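PDB 6PFX: D-alanyl transferase DltD from Enterococcus faecium TX0133A04, which probably transfers D-alanine in the D-alanylation of lipoteichoic acid, a modification of the Gram-positive cell wall. Local coordinates for residues A315-F320 against K384-Q389. Numbering follows the deposited sequence.
Sequences AKKIKF and KSWQHQ
All four side-chain torsions of K317 are anti (chi1 -176°), so its chain runs straight out from helix 308-323 toward helix 384-388. W386 likewise has CG anti to its backbone N and sends its indole the opposite way, so the two side chains meet tip to tip. The ammonium reaches the C-terminal end of the short helix. K317 NZ donates to W386 O at 2.8 Å, nearly along the C=O axis (163°). A second bond joins K317 NZ to Q389 O, also at 2.8 Å, in the carbonyl plane on a lone pair. K317 NZ also makes a weak bond to Q387 O (3.1 Å) and an ordinary hydrogen bond to R267 O, from outside the two segments. W386 O also accepts from Q389 N, so one carbonyl serves both the turn and the lysine. The partial negative charge of these carbonyls would be expected to stabilise the charged form of the buried K317 amine.

K317 CE lies over one face of the indole, toward its rim, 4.0 Å from the centroid of the W386 six-membered ring and 18° off its normal, a CH-pi contact; CG packs against CZ2 and CH2. F320 CD1 meets W386 CH2 obliquely at 3.5 Å, the near-parallel rings barely overlapping. W386 NE1 bonds to Q321 OE1, tying the indole to helix 308-323 a second time.

The segment axes come no closer than 12.1 Å, so long side chains bridge the gap, packing C-terminal helix 384-388 against helix 308-323, which flanks the parallel sheet of this SGNH-hydrolase-clan protein through K319 and D332 on edge strand 330-332.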
ATOM      1  N   ALA A 315      -4.677  15.238   0.514  1.00 11.04           N
ATOM      2  CA  ALA A 315      -3.273  15.204   0.908  1.00 10.26           C
ATOM      3  C   ALA A 315      -3.052  15.978   2.197  1.00 11.78           C
ATOM      4  O   ALA A 315      -2.312  15.528   3.074  1.00 10.12           O
ATOM      5  CB  ALA A 315      -2.408  15.782  -0.203  1.00 13.89           C
ATOM      6  N   LYS A 316      -3.715  17.133   2.347  1.00 13.24           N
ATOM      7  CA  LYS A 316      -3.610  17.888   3.593  1.00 12.58           C
ATOM      8  C   LYS A 316      -4.055  17.041   4.777  1.00 10.43           C
ATOM      9  O   LYS A 316      -3.399  17.034   5.828  1.00 11.04           O
ATOM     10  CB  LYS A 316      -4.468  19.155   3.514  1.00 12.80           C
ATOM     11  CG  LYS A 316      -4.356  20.085   4.733  1.00 16.32           C
ATOM     12  CD  LYS A 316      -5.154  21.376   4.568  1.00 16.29           C
ATOM     13  CE  LYS A 316      -4.752  22.401   5.608  1.00 25.90           C
ATOM     14  NZ  LYS A 316      -5.667  22.414   6.758  1.00 35.02           N
ATOM     15  N   LYS A 317      -5.165  16.324   4.616  1.00 11.29           N
ATOM     16  CA  LYS A 317      -5.723  15.530   5.702  1.00  9.83           C
ATOM     17  C   LYS A 317      -4.808  14.360   6.055  1.00 11.05           C
ATOM     18  O   LYS A 317      -4.538  14.103   7.239  1.00 10.67           O
ATOM     19  CB  LYS A 317      -7.122  15.041   5.324  1.00 11.44           C
ATOM     20  CG  LYS A 317      -7.811  14.284   6.441  1.00 11.45           C
ATOM     21  CD  LYS A 317      -9.303  14.096   6.164  1.00 10.94           C
ATOM     22  CE  LYS A 317      -9.948  13.196   7.209  1.00 11.44           C
ATOM     23  NZ  LYS A 317     -11.446  13.160   7.029  1.00 13.61           N
ATOM     24  N   ILE A 318      -4.311  13.637   5.045  1.00  9.86           N
ATOM     25  CA  ILE A 318      -3.454  12.487   5.344  1.00 11.51           C
ATOM     26  C   ILE A 318      -2.117  12.935   5.916  1.00 12.52           C
ATOM     27  O   ILE A 318      -1.568  12.272   6.806  1.00  9.41           O
ATOM     28  CB  ILE A 318      -3.335  11.540   4.133  1.00 14.02           C
ATOM     29  CG1 ILE A 318      -3.091  10.101   4.600  1.00 14.13           C
ATOM     30  CG2 ILE A 318      -2.275  11.993   3.179  1.00 13.40           C
ATOM     31  CD1 ILE A 318      -4.265   9.509   5.343  1.00 12.63           C
ATOM     32  N   LYS A 319      -1.598  14.080   5.457  1.00 12.10           N
ATOM     33  CA  LYS A 319      -0.351  14.614   5.998  1.00 10.53           C
ATOM     34  C   LYS A 319      -0.519  15.097   7.432  1.00 10.83           C
ATOM     35  O   LYS A 319       0.396  14.927   8.243  1.00 13.27           O
ATOM     36  CB  LYS A 319       0.230  15.676   5.068  1.00 13.82           C
ATOM     37  CG  LYS A 319       0.732  15.064   3.759  1.00 15.24           C
ATOM     38  CD  LYS A 319       1.652  15.985   2.967  1.00 21.58           C
ATOM     39  CE  LYS A 319       1.107  17.380   2.828  1.00 26.97           C
ATOM     40  NZ  LYS A 319       1.942  18.147   1.854  1.00 26.51           N
ATOM     41  N   PHE A 320      -1.685  15.648   7.781  1.00 10.45           N
ATOM     42  CA  PHE A 320      -1.946  15.961   9.182  1.00 10.47           C
ATOM     43  C   PHE A 320      -1.908  14.695  10.030  1.00 10.48           C
ATOM     44  O   PHE A 320      -1.284  14.664  11.099  1.00 11.04           O
ATOM     45  CB  PHE A 320      -3.296  16.662   9.312  1.00 10.80           C
ATOM     46  CG  PHE A 320      -3.664  16.993  10.721  1.00 13.15           C
ATOM     47  CD1 PHE A 320      -4.362  16.092  11.507  1.00 14.53           C
ATOM     48  CD2 PHE A 320      -3.303  18.209  11.267  1.00 13.93           C
ATOM     49  CE1 PHE A 320      -4.699  16.407  12.820  1.00 13.44           C
ATOM     50  CE2 PHE A 320      -3.636  18.526  12.565  1.00 14.72           C
ATOM     51  CZ  PHE A 320      -4.321  17.620  13.347  1.00 14.84           C
ATOM     52  N   LYS A 384     -15.025   8.130  14.122  1.00 14.71           N
ATOM     53  CA  LYS A 384     -15.836   8.610  13.012  1.00 15.24           C
ATOM     54  C   LYS A 384     -15.665  10.107  12.814  1.00 13.73           C
ATOM     55  O   LYS A 384     -15.782  10.603  11.686  1.00 15.67           O
ATOM     56  CB  LYS A 384     -17.308   8.244  13.224  1.00 19.18           C
ATOM     57  CG  LYS A 384     -17.584   6.753  13.122  1.00 20.74           C
ATOM     58  CD  LYS A 384     -18.594   6.405  12.035  1.00 28.68           C
ATOM     59  CE  LYS A 384     -18.763   4.898  11.923  1.00 36.25           C
ATOM     60  NZ  LYS A 384     -19.817   4.526  10.937  1.00 52.56           N
ATOM     61  N   SER A 385     -15.385  10.843  13.887  1.00 13.45           N
ATOM     62  CA  SER A 385     -15.123  12.266  13.745  1.00 11.73           C
ATOM     63  C   SER A 385     -13.969  12.502  12.787  1.00 14.16           C
ATOM     64  O   SER A 385     -14.057  13.336  11.880  1.00 15.14           O
ATOM     65  CB  SER A 385     -14.802  12.867  15.100  1.00 13.79           C
ATOM     66  OG  SER A 385     -14.446  14.232  14.984  1.00 21.29           O
ATOM     67  N   TRP A 386     -12.868  11.776  12.979  1.00 11.91           N
ATOM     68  CA  TRP A 386     -11.739  11.913  12.069  1.00 10.76           C
ATOM     69  C   TRP A 386     -12.115  11.495  10.648  1.00 13.09           C
ATOM     70  O   TRP A 386     -11.761  12.175   9.674  1.00 12.03           O
ATOM     71  CB  TRP A 386     -10.533  11.112  12.579  1.00 12.32           C
ATOM     72  CG  TRP A 386      -9.397  11.221  11.593  1.00 10.82           C
ATOM     73  CD1 TRP A 386      -8.871  10.228  10.820  1.00 12.33           C
ATOM     74  CD2 TRP A 386      -8.721  12.420  11.218  1.00 10.77           C
ATOM     75  NE1 TRP A 386      -7.893  10.733   9.998  1.00 10.50           N
ATOM     76  CE2 TRP A 386      -7.770  12.078  10.234  1.00 10.91           C
ATOM     77  CE3 TRP A 386      -8.809  13.748  11.640  1.00 13.51           C
ATOM     78  CZ2 TRP A 386      -6.925  13.019   9.652  1.00 12.64           C
ATOM     79  CZ3 TRP A 386      -7.975  14.678  11.067  1.00 11.96           C
ATOM     80  CH2 TRP A 386      -7.018  14.306  10.103  1.00 15.08           C
ATOM     81  N   GLN A 387     -12.823  10.373  10.504  1.00 12.35           N
ATOM     82  CA  GLN A 387     -13.224   9.914   9.179  1.00 14.06           C
ATOM     83  C   GLN A 387     -13.989  10.995   8.424  1.00 13.93           C
ATOM     84  O   GLN A 387     -13.826  11.147   7.207  1.00 14.04           O
ATOM     85  CB  GLN A 387     -14.060   8.641   9.309  1.00 15.22           C
ATOM     86  CG  GLN A 387     -13.302   7.451   9.869  1.00 12.54           C
ATOM     87  CD  GLN A 387     -14.212   6.297  10.255  1.00 15.61           C
ATOM     88  OE1 GLN A 387     -15.241   6.061   9.627  1.00 18.61           O
ATOM     89  NE2 GLN A 387     -13.835   5.579  11.296  1.00 15.71           N
ATOM     90  N   HIS A 388     -14.798  11.782   9.137  1.00 13.68           N
ATOM     91  CA  HIS A 388     -15.641  12.806   8.534  1.00 14.18           C
ATOM     92  C   HIS A 388     -15.029  14.206   8.581  1.00 18.79           C
ATOM     93  O   HIS A 388     -15.661  15.159   8.110  1.00 16.66           O
ATOM     94  CB  HIS A 388     -17.005  12.838   9.243  1.00 15.82           C
ATOM     95  CG  HIS A 388     -17.736  11.531   9.232  1.00 19.98           C
ATOM     96  ND1 HIS A 388     -17.614  10.616   8.209  1.00 31.73           N
ATOM     97  CD2 HIS A 388     -18.611  10.994  10.115  1.00 25.27           C
ATOM     98  CE1 HIS A 388     -18.379   9.569   8.464  1.00 30.55           C
ATOM     99  NE2 HIS A 388     -18.993   9.772   9.615  1.00 30.83           N
ATOM    100  N   GLN A 389     -13.810  14.346   9.100  1.00 14.76           N
ATOM    101  CA  GLN A 389     -13.218  15.657   9.339  1.00 14.45           C
ATOM    102  C   GLN A 389     -12.921  16.364   8.023  1.00 15.54           C
ATOM    103  O   GLN A 389     -12.249  15.809   7.153  1.00 14.28           O
ATOM    104  CB  GLN A 389     -11.907  15.475  10.112  1.00 17.19           C
ATOM    105  CG  GLN A 389     -11.004  16.708  10.165  1.00 17.71           C
ATOM    106  CD  GLN A 389     -11.232  17.561  11.391  1.00 21.24           C
ATOM    107  OE1 GLN A 389     -11.271  17.060  12.514  1.00 20.09           O
ATOM    108  NE2 GLN A 389     -11.362  18.861  11.185  1.00 26.64           N
TER